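Local coordinates for germination protein (Bacillus megaterium, PDB 6O59) that forms the N-terminal domain of the A subunit of the spore germinant receptor GerK3, and probably takes part in sensing germinants that trigger spore germination, at residues I56-Y59 against L60-L64; L79-I82 against S83-I86; V219-L222 against I223-T227. All coordinates share one frame; numbering follows the deposited sequence.

Contact 1: residues I56-Y59 against L60-L64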
loop_
_atom_site.group_PDB
_atom_site.type_symbol
_atom_site.label_atom_id
_atom_site.label_comp_id
_atom_site.label_asym_id
_atom_site.label_seq_id
_atom_site.Cartn_x
_atom_site.Cartn_y
_atom_site.Cartn_z
ATOM N N ILE A 56 -11.761 -7.831 -13.016
ATOM C CA ILE A 56 -11.239 -6.677 -13.764
ATOM C C ILE A 56 -9.847 -7.014 -14.333
ATOM O O ILE A 56 -9.622 -6.815 -15.541
ATOM C CB ILE A 56 -11.250 -5.382 -12.906
ATOM C CG1 ILE A 56 -12.715 -4.956 -12.642
ATOM C CG2 ILE A 56 -10.447 -4.236 -13.586
ATOM C CD1 ILE A 56 -12.951 -4.071 -11.439
ATOM N N GLN A 57 -8.947 -7.564 -13.483
ATOM C CA GLN A 57 -7.613 -8.015 -13.893
ATOM C C GLN A 57 -7.724 -9.087 -14.976
ATOM O O GLN A 57 -7.011 -9.018 -15.969
ATOM C CB GLN A 57 -6.830 -8.552 -12.701
ATOM C CG GLN A 57 -6.405 -7.457 -11.732
ATOM C CD GLN A 57 -5.358 -7.961 -10.792
ATOM O OE1 GLN A 57 -4.232 -8.254 -11.190
ATOM N NE2 GLN A 57 -5.710 -8.088 -9.530
ATOM N N ASP A 58 -8.662 -10.035 -14.812
ATOM C CA ASP A 58 -8.945 -11.102 -15.768
ATOM C C ASP A 58 -9.288 -10.512 -17.120
ATOM O O ASP A 58 -8.698 -10.910 -18.126
ATOM C CB ASP A 58 -10.115 -11.978 -15.273
ATOM C CG ASP A 58 -9.797 -12.948 -14.151
ATOM O OD1 ASP A 58 -8.656 -12.914 -13.640
ATOM O OD2 ASP A 58 -10.692 -13.744 -13.783
ATOM N N TYR A 59 -10.226 -9.538 -17.135
ATOM C CA TYR A 59 -10.684 -8.878 -18.352
ATOM C C TYR A 59 -9.501 -8.205 -19.061
ATOM O O TYR A 59 -9.236 -8.497 -20.227
ATOM C CB TYR A 59 -11.800 -7.858 -18.034
ATOM C CG TYR A 59 -12.087 -6.892 -19.169
ATOM C CD1 TYR A 59 -11.455 -5.650 -19.233
ATOM C CD2 TYR A 59 -12.984 -7.222 -20.183
ATOM C CE1 TYR A 59 -11.671 -4.784 -20.303
ATOM C CE2 TYR A 59 -13.232 -6.347 -21.242
ATOM C CZ TYR A 59 -12.575 -5.127 -21.297
ATOM O OH TYR A 59 -12.818 -4.254 -22.333
ATOM N N LEU A 60 -8.780 -7.340 -18.324
ATOM C CA LEU A 60 -7.672 -6.549 -18.822
ATOM C C LEU A 60 -6.466 -7.373 -19.227
ATOM O O LEU A 60 -6.029 -7.263 -20.376
ATOM C CB LEU A 60 -7.263 -5.515 -17.766
ATOM C CG LEU A 60 -8.263 -4.369 -17.537
ATOM C CD1 LEU A 60 -7.861 -3.528 -16.337
ATOM C CD2 LEU A 60 -8.443 -3.497 -18.805
ATOM N N LEU A 61 -5.941 -8.203 -18.309
ATOM C CA LEU A 61 -4.728 -8.988 -18.511
ATOM C C LEU A 61 -4.919 -10.223 -19.396
ATOM O O LEU A 61 -3.921 -10.773 -19.863
ATOM C CB LEU A 61 -4.099 -9.377 -17.170
ATOM C CG LEU A 61 -3.800 -8.228 -16.204
ATOM C CD1 LEU A 61 -3.282 -8.743 -14.890
ATOM C CD2 LEU A 61 -2.832 -7.238 -16.787
ATOM N N GLN A 62 -6.159 -10.650 -19.662
ATOM C CA GLN A 62 -6.367 -11.776 -20.586
ATOM C C GLN A 62 -6.946 -11.254 -21.891
ATOM O O GLN A 62 -7.122 -12.037 -22.820
ATOM C CB GLN A 62 -7.276 -12.872 -20.005
ATOM C CG GLN A 62 -6.717 -13.619 -18.807
ATOM C CD GLN A 62 -7.776 -14.346 -18.009
ATOM O OE1 GLN A 62 -7.687 -14.427 -16.782
ATOM N NE2 GLN A 62 -8.792 -14.904 -18.674
ATOM N N SER A 63 -7.218 -9.916 -21.961
ATOM C CA SER A 63 -7.821 -9.155 -23.073
ATOM C C SER A 63 -9.137 -9.835 -23.487
ATOM O O SER A 63 -9.212 -10.492 -24.531
ATOM C CB SER A 63 -6.847 -8.998 -24.239
ATOM O OG SER A 63 -7.282 -7.972 -25.116
ATOM N N LEU A 64 -10.157 -9.717 -22.614
ATOM C CA LEU A 64 -11.449 -10.392 -22.756
ATOM C C LEU A 64 -12.518 -9.561 -23.507
ATOM O O LEU A 64 -13.676 -9.990 -23.594
ATOM C CB LEU A 64 -11.956 -10.811 -21.360
ATOM C CG LEU A 64 -11.815 -12.302 -20.933
ATOM C CD1 LEU A 64 -10.511 -12.941 -21.402
ATOM C CD2 LEU A 64 -11.950 -12.458 -19.431
#
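Y59 and L64 meet at a Schellman motif that closes the C-terminal end of helix 54-62. S63 turns the chain out of the helix with a positive phi of 52°. Two backbone bonds then reach back into the last turn. L64 N donates to Y59 O at 2.8 Å, in the carbonyl plane. S63 N makes a weaker bond to L60 O at 3.3 Å. Before this turn the helix keeps its regular pattern. L60 N is 3.0 Å from I56 O, and L61 N is 2.7 Å from Q57 O. Q62 N bonds to D58 O at 3.0 Å, but it approaches from above the carbonyl plane, 36° out of it.

The Y59 ring touches two residues of the following segment. Its CG is anti to the backbone N (chi1 166°), which places the ring beside the carbonyl carbon and the chain that follows. The CD1 atom of the ring packs on L60 CD2 at 3.7 Å. The other ortho carbon, Y59 CD2, meets L64 CB at 3.9 Å, and the two side chains run past each other in opposite directions. I56 and L60 lie alongside each other, pointing the same way, with I56 CG2 3.8 Å from L60 CD1. D58 and Q62 also run side by side, and their flat ends are well short of parallel.

Polar ends find partners beyond the segments: Q57 OE1 bonds to R30, Y59 OH to D85 and S63 OG to Q69. L60 and L61 pack on I44 of strand 40-47 and F32 of strand 27-34. Y59 and L60 also touch I82 of helix 78-86. Helix 54-62 packs on these two strands, with helix 78-86 beside it.

Contact 2: residues L79-I82 against S83-I86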
loop_
_atom_site.group_PDB
_atom_site.type_symbol
_atom_site.label_atom_id
_atom_site.label_comp_id
_atom_site.label_asym_id
_atom_site.label_seq_id
_atom_site.Cartn_x
_atom_site.Cartn_y
_atom_site.Cartn_z
ATOM N N LEU A 79 -9.374 4.201 -23.606
ATOM C CA LEU A 79 -9.870 4.272 -22.227
ATOM C C LEU A 79 -11.404 4.275 -22.160
ATOM O O LEU A 79 -11.971 3.526 -21.361
ATOM C CB LEU A 79 -9.297 5.514 -21.533
ATOM C CG LEU A 79 -9.329 5.550 -20.014
ATOM C CD1 LEU A 79 -8.368 4.541 -19.423
ATOM C CD2 LEU A 79 -8.984 6.934 -19.514
ATOM N N GLU A 80 -12.063 5.086 -23.006
ATOM C CA GLU A 80 -13.521 5.190 -23.066
ATOM C C GLU A 80 -14.143 3.896 -23.635
ATOM O O GLU A 80 -15.158 3.436 -23.120
ATOM C CB GLU A 80 -13.947 6.431 -23.873
ATOM C CG GLU A 80 -14.305 7.644 -23.013
ATOM C CD GLU A 80 -13.235 8.361 -22.194
ATOM O OE1 GLU A 80 -12.027 8.106 -22.411
ATOM O OE2 GLU A 80 -13.613 9.197 -21.337
ATOM N N LEU A 81 -13.509 3.282 -24.641
ATOM C CA LEU A 81 -13.978 2.022 -25.226
ATOM C C LEU A 81 -13.905 0.884 -24.205
ATOM O O LEU A 81 -14.823 0.063 -24.140
ATOM C CB LEU A 81 -13.141 1.668 -26.470
ATOM C CG LEU A 81 -13.800 1.790 -27.847
ATOM C CD1 LEU A 81 -14.760 0.637 -28.138
ATOM C CD2 LEU A 81 -14.414 3.162 -28.075
ATOM N N ILE A 82 -12.817 0.852 -23.403
ATOM C CA ILE A 82 -12.587 -0.156 -22.371
ATOM C C ILE A 82 -13.571 0.062 -21.231
ATOM O O ILE A 82 -14.114 -0.919 -20.710
ATOM C CB ILE A 82 -11.100 -0.148 -21.891
ATOM C CG1 ILE A 82 -10.187 -0.882 -22.922
ATOM C CG2 ILE A 82 -10.942 -0.746 -20.481
ATOM C CD1 ILE A 82 -8.629 -0.738 -22.740
ATOM N N SER A 83 -13.822 1.346 -20.865
ATOM C CA SER A 83 -14.730 1.720 -19.775
ATOM C C SER A 83 -16.143 1.160 -19.985
ATOM O O SER A 83 -16.757 0.760 -19.008
ATOM C CB SER A 83 -14.770 3.235 -19.567
ATOM O OG SER A 83 -15.603 3.934 -20.476
ATOM N N GLU A 84 -16.612 1.050 -21.247
ATOM C CA GLU A 84 -17.935 0.522 -21.607
ATOM C C GLU A 84 -18.164 -0.904 -21.108
ATOM O O GLU A 84 -19.314 -1.282 -20.877
ATOM C CB GLU A 84 -18.145 0.563 -23.120
ATOM C CG GLU A 84 -18.475 1.946 -23.656
ATOM C CD GLU A 84 -18.671 2.036 -25.155
ATOM O OE1 GLU A 84 -18.566 0.994 -25.845
ATOM O OE2 GLU A 84 -18.930 3.162 -25.640
ATOM N N ASP A 85 -17.073 -1.687 -20.943
ATOM C CA ASP A 85 -17.093 -3.054 -20.413
ATOM C C ASP A 85 -16.886 -3.060 -18.915
ATOM O O ASP A 85 -17.551 -3.826 -18.226
ATOM C CB ASP A 85 -16.024 -3.939 -21.079
ATOM C CG ASP A 85 -16.371 -4.380 -22.485
ATOM O OD1 ASP A 85 -17.566 -4.297 -22.859
ATOM O OD2 ASP A 85 -15.454 -4.813 -23.212
ATOM N N ILE A 86 -15.979 -2.203 -18.412
ATOM C CA ILE A 86 -15.638 -2.118 -16.989
ATOM C C ILE A 86 -16.841 -1.616 -16.133
ATOM O O ILE A 86 -16.973 -2.047 -14.979
ATOM C CB ILE A 86 -14.332 -1.282 -16.776
ATOM C CG1 ILE A 86 -13.120 -2.050 -17.409
ATOM C CG2 ILE A 86 -14.083 -0.976 -15.287
ATOM C CD1 ILE A 86 -11.691 -1.692 -16.936
#
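S83 and E80 are joined by a side-chain bond to the backbone within helix 78-86. S83 OG gives its proton to E80 O at 2.7 Å. The hydroxyl sits between the backbone N and the carbonyl carbon. That torsion (chi1 80°) turns it back along the helix, to the carbonyl three residues earlier. E80 O also takes a weak bond from E84 N at 3.4 Å. One carbonyl therefore serves a hydroxyl and, less firmly, a backbone amide.

The other bonds are backbone to backbone. S83 N donates to L79 O at 2.9 Å. I82 O accepts twice. I86 N comes in the carbonyl plane at 3.2 Å, as in a regular α-helix. D85 N, at 3.1 Å, lies above that plane, 49° out of it. This second bond spans three residues and adds a 3-10 type link to the last turn. D85 has two links outside the helix: OD2 has Y59 OH as its partner, and the backbone O accepts from T88 OG1.

The apolar part is small. I82 and I86 lie side by side and point the same way. Their nearest atoms are I82 CG2 and I86 CD1, 3.7 Å apart.

This side of the helix packs on the first sheet. L79 touches L112 and V114 of strand 110-114, and L121 of strand 120-124. S83 rests on F94 of strand 91-95 and on L121, I86 reaches V92 and V123, and I82 meets L112. E80 and E84 are exposed. Helix 78-86 thus lies across three strands of the sheet, with helix 54-62 alongside.

Contact 3: residues V219-L222 against I223-T227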
loop_
_atom_site.group_PDB
_atom_site.type_symbol
_atom_site.label_atom_id
_atom_site.label_comp_id
_atom_site.label_asym_id
_atom_site.label_seq_id
_atom_site.Cartn_x
_atom_site.Cartn_y
_atom_site.Cartn_z
ATOM N N VAL A 219 4.862 -13.296 29.386
ATOM C CA VAL A 219 4.466 -13.092 30.790
ATOM C C VAL A 219 5.420 -13.798 31.775
ATOM O O VAL A 219 5.784 -13.192 32.789
ATOM C CB VAL A 219 2.981 -13.470 31.042
ATOM C CG1 VAL A 219 2.603 -13.346 32.527
ATOM C CG2 VAL A 219 2.060 -12.592 30.191
ATOM N N GLU A 220 5.847 -15.034 31.454
ATOM C CA GLU A 220 6.782 -15.846 32.239
ATOM C C GLU A 220 8.133 -15.135 32.441
ATOM O O GLU A 220 8.637 -15.096 33.567
ATOM C CB GLU A 220 6.996 -17.227 31.588
ATOM C CG GLU A 220 7.160 -17.242 30.071
ATOM C CD GLU A 220 5.877 -17.451 29.287
ATOM O OE1 GLU A 220 5.664 -18.579 28.786
ATOM O OE2 GLU A 220 5.084 -16.488 29.176
ATOM N N GLN A 221 8.699 -14.564 31.358
ATOM C CA GLN A 221 9.961 -13.824 31.367
ATOM C C GLN A 221 9.824 -12.486 32.083
ATOM O O GLN A 221 10.781 -12.064 32.724
ATOM C CB GLN A 221 10.462 -13.589 29.940
ATOM C CG GLN A 221 11.659 -14.449 29.589
ATOM C CD GLN A 221 11.309 -15.540 28.617
ATOM O OE1 GLN A 221 11.921 -15.656 27.558
ATOM N NE2 GLN A 221 10.326 -16.373 28.953
ATOM N N LEU A 222 8.656 -11.809 31.974
ATOM C CA LEU A 222 8.435 -10.534 32.663
ATOM C C LEU A 222 8.313 -10.742 34.165
ATOM O O LEU A 222 8.760 -9.898 34.932
ATOM C CB LEU A 222 7.181 -9.818 32.144
ATOM C CG LEU A 222 7.235 -9.272 30.736
ATOM C CD1 LEU A 222 5.877 -8.819 30.303
ATOM C CD2 LEU A 222 8.241 -8.157 30.616
ATOM N N ILE A 223 7.700 -11.865 34.576
ATOM C CA ILE A 223 7.499 -12.257 35.969
ATOM C C ILE A 223 8.859 -12.503 36.654
ATOM O O ILE A 223 9.042 -12.031 37.776
ATOM C CB ILE A 223 6.540 -13.506 36.041
ATOM C CG1 ILE A 223 5.065 -13.061 36.221
ATOM C CG2 ILE A 223 6.952 -14.571 37.092
ATOM C CD1 ILE A 223 3.960 -14.173 36.034
ATOM N N GLU A 224 9.803 -13.218 35.980
ATOM C CA GLU A 224 11.094 -13.603 36.557
ATOM C C GLU A 224 12.310 -12.773 36.099
ATOM O O GLU A 224 12.928 -12.117 36.940
ATOM C CB GLU A 224 11.380 -15.098 36.285
ATOM C CG GLU A 224 10.928 -16.040 37.393
ATOM C CD GLU A 224 11.391 -15.681 38.793
ATOM O OE1 GLU A 224 12.611 -15.771 39.063
ATOM O OE2 GLU A 224 10.531 -15.294 39.618
ATOM N N ASP A 225 12.687 -12.870 34.799
ATOM C CA ASP A 225 13.867 -12.256 34.165
ATOM C C ASP A 225 14.013 -10.755 34.474
ATOM O O ASP A 225 14.959 -10.378 35.174
ATOM C CB ASP A 225 13.834 -12.479 32.635
ATOM C CG ASP A 225 15.168 -12.777 31.966
ATOM O OD1 ASP A 225 16.190 -12.897 32.690
ATOM O OD2 ASP A 225 15.190 -12.899 30.716
ATOM N N GLN A 226 13.074 -9.918 33.958
ATOM C CA GLN A 226 12.995 -8.456 34.099
ATOM C C GLN A 226 14.248 -7.759 33.543
ATOM O O GLN A 226 14.924 -7.002 34.248
ATOM C CB GLN A 226 12.720 -8.048 35.546
ATOM C CG GLN A 226 11.279 -8.259 35.922
ATOM C CD GLN A 226 11.139 -8.679 37.346
ATOM O OE1 GLN A 226 11.268 -7.876 38.272
ATOM N NE2 GLN A 226 10.871 -9.954 37.548
ATOM N N THR A 227 14.513 -8.000 32.253
ATOM C CA THR A 227 15.643 -7.455 31.501
ATOM C C THR A 227 15.412 -6.007 31.084
ATOM O O THR A 227 14.266 -5.561 30.972
ATOM C CB THR A 227 15.895 -8.299 30.230
ATOM O OG1 THR A 227 14.690 -8.406 29.459
ATOM C CG2 THR A 227 16.436 -9.684 30.542
#
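The side chains of Q221 and D225 lie side by side and point the same way, at the positive-phi, π-turn-like end of the short surface helix 219-224. The amide and carboxylate planes are 59° apart, and the two groups do not stack. The nearest approach is made by a methylene of the glutamine, with Q221 CG 4.0 Å from D225 OD2. Q226 CG, anti to the carbonyl carbon (chi1 -77°), lies beside L222 O.

Q226 is the first residue to leave helical angles, with a positive phi of 59°. Q226 N makes a weak bond to Q221 O at 3.4 Å, a link from residue i+5 to residue i, as in a π-turn. Two backbone bonds of α-helical type are made: I223 N donates to V219 O at 2.9 Å, and E224 N to E220 O at 3.3 Å.

Most of this segment pair is exposed. V219, L222, I223 and Q226 also touch crystal neighbours. Within the chain the contact belongs to the connection between helix 210-215 and strand 235-237.

The apolar pairing is V219 with I223. These two side chains cross at a slant, and V219 CG1 lies 3.9 Å from I223 CD1.

Overall arrangement
Contacts 1, 2 and 3 follow one another along the chain. Contacts 1 and 2 lie on consecutive helices, 54-62 and 78-86, with centres 12 Å apart, and they touch. In sequence both helices come between strands 40-47 and 91-95 of the first antiparallel sheet. Contact 3 lies on the opposite side of the chain's centre, with its centre 55 Å from contact 1 and 61 Å from contact 2. In sequence helix 219-224 comes between strands 182-189 and 235-237 of the second sheet. Both sheets have the strand order 1-2-4-5-3, so the three helices fall in the matching connection of each half. Two of them pack in the first half; the third lies at the surface of the second.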